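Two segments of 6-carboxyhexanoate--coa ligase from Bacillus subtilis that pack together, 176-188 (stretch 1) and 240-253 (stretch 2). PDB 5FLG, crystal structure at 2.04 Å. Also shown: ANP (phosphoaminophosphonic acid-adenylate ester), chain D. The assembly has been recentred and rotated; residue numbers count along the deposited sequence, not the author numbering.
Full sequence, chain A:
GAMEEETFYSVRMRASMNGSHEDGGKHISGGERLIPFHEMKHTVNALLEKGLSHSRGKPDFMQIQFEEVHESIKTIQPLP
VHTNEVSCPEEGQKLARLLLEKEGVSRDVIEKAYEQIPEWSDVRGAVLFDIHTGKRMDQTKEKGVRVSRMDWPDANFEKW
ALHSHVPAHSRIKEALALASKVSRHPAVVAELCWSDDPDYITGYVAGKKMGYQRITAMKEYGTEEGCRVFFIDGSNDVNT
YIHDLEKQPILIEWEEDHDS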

# COMPACT_ATOMS: atom_id res chain seq x y z
N LEU A 176 11.87 15.46 14.39
CA LEU A 176 11.63 16.88 14.62
C LEU A 176 10.41 17.37 13.83
O LEU A 176 9.65 18.25 14.29
N ALA A 177 10.20 16.81 12.64
CA ALA A 177 8.99 17.17 11.90
C ALA A 177 7.75 16.74 12.66
O ALA A 177 6.75 17.52 12.76
N LEU A 178 7.77 15.49 13.15
CA LEU A 178 6.67 14.99 13.96
C LEU A 178 6.43 15.83 15.20
O LEU A 178 5.30 16.21 15.49
N ALA A 179 7.50 16.03 15.97
CA ALA A 179 7.40 16.72 17.20
C ALA A 179 6.91 18.14 17.00
O ALA A 179 6.17 18.63 17.84
N SER A 180 7.37 18.80 15.95
CA SER A 180 6.88 20.14 15.66
C SER A 180 5.38 20.18 15.31
O SER A 180 4.63 21.05 15.78
N LYS A 181 4.94 19.26 14.47
CA LYS A 181 3.52 19.18 14.20
C LYS A 181 2.73 18.92 15.48
O LYS A 181 1.75 19.61 15.76
N VAL A 182 3.20 17.95 16.27
CA VAL A 182 2.47 17.55 17.44
C VAL A 182 2.43 18.69 18.46
O VAL A 182 1.39 18.96 19.04
N SER A 183 3.55 19.35 18.67
CA SER A 183 3.64 20.37 19.70
C SER A 183 2.75 21.59 19.42
O SER A 183 2.37 22.32 20.34
N ARG A 184 2.59 21.88 18.14
CA ARG A 184 1.71 22.94 17.67
C ARG A 184 0.25 22.73 18.15
O ARG A 184 -0.51 23.67 18.33
N HIS A 185 -0.17 21.49 18.25
CA HIS A 185 -1.54 21.24 18.63
C HIS A 185 -1.90 21.83 19.99
O HIS A 185 -1.25 21.57 20.97
N PRO A 186 -2.93 22.67 20.04
CA PRO A 186 -3.17 23.35 21.33
C PRO A 186 -3.46 22.43 22.53
O PRO A 186 -3.14 22.78 23.65
N ALA A 187 -3.87 21.19 22.32
CA ALA A 187 -4.13 20.31 23.48
C ALA A 187 -2.89 19.54 23.99
O ALA A 187 -2.91 18.98 25.10
N VAL A 188 -1.81 19.54 23.21
CA VAL A 188 -0.62 18.80 23.62
C VAL A 188 0.33 19.61 24.46
O VAL A 188 0.95 20.59 24.00
N THR A 240 -11.42 14.24 17.90
CA THR A 240 -11.09 15.43 17.17
C THR A 240 -9.57 15.60 17.16
O THR A 240 -8.98 15.89 16.13
N TYR A 241 -8.94 15.37 18.31
CA TYR A 241 -7.50 15.52 18.41
C TYR A 241 -6.83 14.50 17.49
O TYR A 241 -5.90 14.84 16.74
N ILE A 242 -7.34 13.28 17.51
CA ILE A 242 -6.79 12.17 16.72
C ILE A 242 -6.89 12.50 15.23
O ILE A 242 -5.97 12.25 14.44
N HIS A 243 -8.01 13.11 14.85
CA HIS A 243 -8.22 13.43 13.46
C HIS A 243 -7.23 14.51 13.00
O HIS A 243 -6.59 14.37 11.95
N ASP A 244 -7.02 15.52 13.84
CA ASP A 244 -6.00 16.53 13.57
C ASP A 244 -4.63 15.90 13.39
O ASP A 244 -3.89 16.26 12.48
N LEU A 245 -4.23 15.04 14.32
CA LEU A 245 -2.90 14.44 14.24
C LEU A 245 -2.73 13.57 12.99
O LEU A 245 -1.65 13.50 12.41
N GLU A 246 -3.79 12.89 12.59
CA GLU A 246 -3.72 12.02 11.44
C GLU A 246 -3.88 12.75 10.11
O GLU A 246 -3.26 12.34 9.12
N LYS A 247 -4.57 13.89 10.09
CA LYS A 247 -5.03 14.46 8.81
C LYS A 247 -4.54 15.87 8.44
O LYS A 247 -4.64 16.28 7.27
N GLN A 248 -4.00 16.60 9.39
CA GLN A 248 -3.64 18.00 9.15
C GLN A 248 -2.24 18.10 8.51
O GLN A 248 -1.28 17.60 9.05
N PRO A 249 -2.16 18.67 7.30
CA PRO A 249 -0.89 18.57 6.59
C PRO A 249 0.06 19.70 6.96
O PRO A 249 -0.32 20.86 7.02
N ILE A 250 1.30 19.32 7.26
CA ILE A 250 2.28 20.23 7.77
C ILE A 250 3.58 20.04 6.97
O ILE A 250 4.03 18.92 6.77
N LEU A 251 4.14 21.14 6.51
CA LEU A 251 5.53 21.15 6.03
C LEU A 251 6.38 21.98 6.96
O LEU A 251 5.95 23.04 7.42
N ILE A 252 7.57 21.49 7.27
CA ILE A 252 8.51 22.25 8.06
C ILE A 252 9.38 23.11 7.12
O ILE A 252 9.94 22.62 6.14
N GLU A 253 9.51 24.39 7.41
CA GLU A 253 10.46 25.22 6.71
C GLU A 253 11.13 26.10 7.72
O GLU A 253 10.48 26.93 8.36

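Where the second stretch comes close, the first helix presents Ala177 and Ser180. Ala177 sits 6.4 Å from Ile252, CA to CA, and its CB meets Ile252 CG1 at 3.9 Å; one turn on, Ser180 CB lies 3.8 Å from Ile252 CD1. Ser180, chi1 m, turns its OG back to Leu176 O (2.8 Å), so its CB is the atom nearest the isoleucine. Ile250 and Ile252, two apart on the strand, both point toward the helix, each m at chi1 and chi2, while Leu251 between them points away. Val182 CG2 touches Leu245 CD2 at 4.1 Å.

Lys181 crosses this apolar layer fully extended, t at all four chi angles. Its CD packs on Ile250 CG1 (3.7 Å), and its NZ reaches the end of the second helix, donating to Leu245 O (2.9 Å) and Gln248 O (2.6 Å): a buried charge met partly by backbone carbonyls, with a further partner elsewhere in the structure.

Beyond the helix, Ala187 CB lies over one face of the Tyr241 ring, 3.8 Å from its centroid. His185, chi1 t, works at both ring nitrogens. His185 ND1 accepts from Ala187 N (3.0 Å), within the type I turn from His185 to Val188, and His185 NE2 donates to Asp244 OD2 (3.1 Å) at the partly exposed border. Leu178 points away, its CD1 3.4 Å from ANP C6.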

# COMPACT_ATOMS: atom_id res chain seq x y z
CB LEU A 176 12.89 17.71 14.35
CG LEU A 176 12.88 19.21 14.68
CD1 LEU A 176 12.32 19.53 16.08
CD2 LEU A 176 14.28 19.76 14.53
CB ALA A 177 8.98 16.55 10.53
CB LEU A 178 6.94 13.53 14.35
CG LEU A 178 5.77 12.81 15.04
CD1 LEU A 178 5.89 11.30 14.87
CD2 LEU A 178 5.72 13.19 16.51
CB ALA A 179 8.69 16.72 17.97
CB SER A 180 7.71 20.76 14.54
OG SER A 180 9.05 20.85 14.96
CB LYS A 181 3.19 18.09 13.20
CG LYS A 181 1.71 17.76 13.20
CD LYS A 181 1.25 17.04 11.95
CE LYS A 181 -0.14 16.49 12.19
NZ LYS A 181 -0.74 15.90 10.97
CB VAL A 182 3.09 16.28 18.05
CG1 VAL A 182 2.49 15.99 19.41
CG2 VAL A 182 2.84 15.10 17.12
CB SER A 183 5.06 20.82 19.85
OG SER A 183 5.21 21.70 20.94
CB ARG A 184 1.75 22.95 16.15
CG ARG A 184 0.91 24.03 15.50
CD ARG A 184 1.66 24.66 14.33
NE ARG A 184 0.84 25.63 13.62
CZ ARG A 184 -0.25 25.31 12.95
NH1 ARG A 184 -0.65 24.04 12.93
NH2 ARG A 184 -0.96 26.24 12.33
CB HIS A 185 -1.83 19.76 18.60
CG HIS A 185 -3.29 19.45 18.63
ND1 HIS A 185 -4.07 19.68 19.75
CD2 HIS A 185 -4.13 18.99 17.67
CE1 HIS A 185 -5.33 19.36 19.48
NE2 HIS A 185 -5.38 18.91 18.24
CB PRO A 186 -4.36 24.29 21.06
CG PRO A 186 -4.92 23.92 19.73
CD PRO A 186 -3.95 22.96 19.02
CB ALA A 187 -5.27 19.36 23.16
CB VAL A 188 0.17 18.23 22.39
CG1 VAL A 188 1.38 17.44 22.87
CG2 VAL A 188 -0.70 17.37 21.52
CB THR A 240 -11.77 16.65 17.82
OG1 THR A 240 -11.21 16.86 19.13
CG2 THR A 240 -13.27 16.37 17.98
CB TYR A 241 -7.00 15.34 19.85
CG TYR A 241 -7.63 16.26 20.90
CD1 TYR A 241 -8.12 17.51 20.57
CD2 TYR A 241 -7.63 15.90 22.25
CE1 TYR A 241 -8.61 18.39 21.54
CE2 TYR A 241 -8.13 16.76 23.23
CZ TYR A 241 -8.63 17.99 22.87
OH TYR A 241 -9.01 18.86 23.86
CB ILE A 242 -7.53 10.84 17.01
CG1 ILE A 242 -7.07 10.27 18.36
CG2 ILE A 242 -7.27 9.81 15.91
CD1 ILE A 242 -7.77 9.00 18.76
CB HIS A 243 -9.67 13.85 13.23
CG HIS A 243 -9.97 14.19 11.81
ND1 HIS A 243 -9.82 15.46 11.31
CD2 HIS A 243 -10.29 13.40 10.76
CE1 HIS A 243 -10.11 15.46 10.02
NE2 HIS A 243 -10.40 14.22 9.66
CB ASP A 244 -5.91 17.56 14.69
CG ASP A 244 -7.19 18.35 14.86
OD1 ASP A 244 -7.87 18.57 13.84
OD2 ASP A 244 -7.49 18.77 16.01
CB LEU A 245 -2.60 13.62 15.49
CG LEU A 245 -2.51 14.46 16.77
CD1 LEU A 245 -2.52 13.57 17.98
CD2 LEU A 245 -1.26 15.33 16.77
CB GLU A 246 -4.72 10.86 11.57
CG GLU A 246 -4.40 9.98 12.77
CD GLU A 246 -5.29 8.75 12.91
OE1 GLU A 246 -6.45 8.78 12.44
OE2 GLU A 246 -4.84 7.76 13.55
CB LYS A 247 -6.54 14.42 8.74
CG LYS A 247 -7.10 13.00 8.78
CD LYS A 247 -6.63 12.20 7.57
CE LYS A 247 -7.75 11.38 6.97
NZ LYS A 247 -7.93 10.12 7.72
CB GLN A 248 -3.69 18.76 10.46
CG GLN A 248 -3.50 20.26 10.33
CD GLN A 248 -2.78 20.83 11.54
OE1 GLN A 248 -1.94 20.15 12.15
NE2 GLN A 248 -3.11 22.07 11.91
CB PRO A 249 -1.29 18.63 5.11
CG PRO A 249 -2.64 19.23 5.07
CD PRO A 249 -3.28 19.04 6.42
CB ILE A 250 2.55 19.93 9.23
CG1 ILE A 250 1.30 20.26 10.08
CG2 ILE A 250 3.72 20.74 9.73
CD1 ILE A 250 1.20 21.73 10.42
CB LEU A 251 5.62 21.72 4.63
CG LEU A 251 5.08 20.85 3.52
CD1 LEU A 251 5.13 21.60 2.19
CD2 LEU A 251 5.82 19.53 3.42
CB ILE A 252 9.40 21.33 8.88
CG1 ILE A 252 8.56 20.37 9.70
CG2 ILE A 252 10.33 22.15 9.73
CD1 ILE A 252 7.68 21.06 10.73
CB GLU A 253 9.78 26.08 5.65
CG GLU A 253 10.80 26.75 4.73
CD GLU A 253 10.26 27.95 3.99
OE1 GLU A 253 9.10 27.90 3.50
OE2 GLU A 253 11.03 28.94 3.84
PG ANP D . 11.25 3.50 11.78
O1G ANP D . 11.41 2.78 10.48
O2G ANP D . 12.24 3.04 12.82
O3G ANP D . 11.21 4.99 11.70
PB ANP D . 8.79 3.96 13.38
O1B ANP D . 8.70 5.32 12.79
O2B ANP D . 7.61 3.10 13.67
N3B ANP D . 9.72 2.96 12.31
PA ANP D . 10.58 5.24 15.23
O1A ANP D . 11.78 4.76 15.92
O2A ANP D . 10.62 6.30 14.17
O3A ANP D . 9.68 4.00 14.73
O5' ANP D . 9.61 5.78 16.45
C5' ANP D . 9.67 5.19 17.72
C4' ANP D . 8.25 4.94 18.24
O4' ANP D . 7.53 6.18 18.22
C3' ANP D . 7.48 3.97 17.35
O3' ANP D . 7.60 2.64 17.81
C2' ANP D . 6.06 4.43 17.52
O2' ANP D . 5.56 3.92 18.75
C1' ANP D . 6.24 5.92 17.64
N9 ANP D . 6.07 6.53 16.32
C8 ANP D . 6.94 6.52 15.25
N7 ANP D . 6.45 7.27 14.24
C5 ANP D . 5.23 7.73 14.65
C6 ANP D . 4.13 8.54 14.09
N6 ANP D . 4.18 9.02 12.84
N1 ANP D . 3.05 8.80 14.86
C2 ANP D . 2.95 8.31 16.09
N3 ANP D . 3.92 7.62 16.72
C4 ANP D . 5.00 7.22 16.01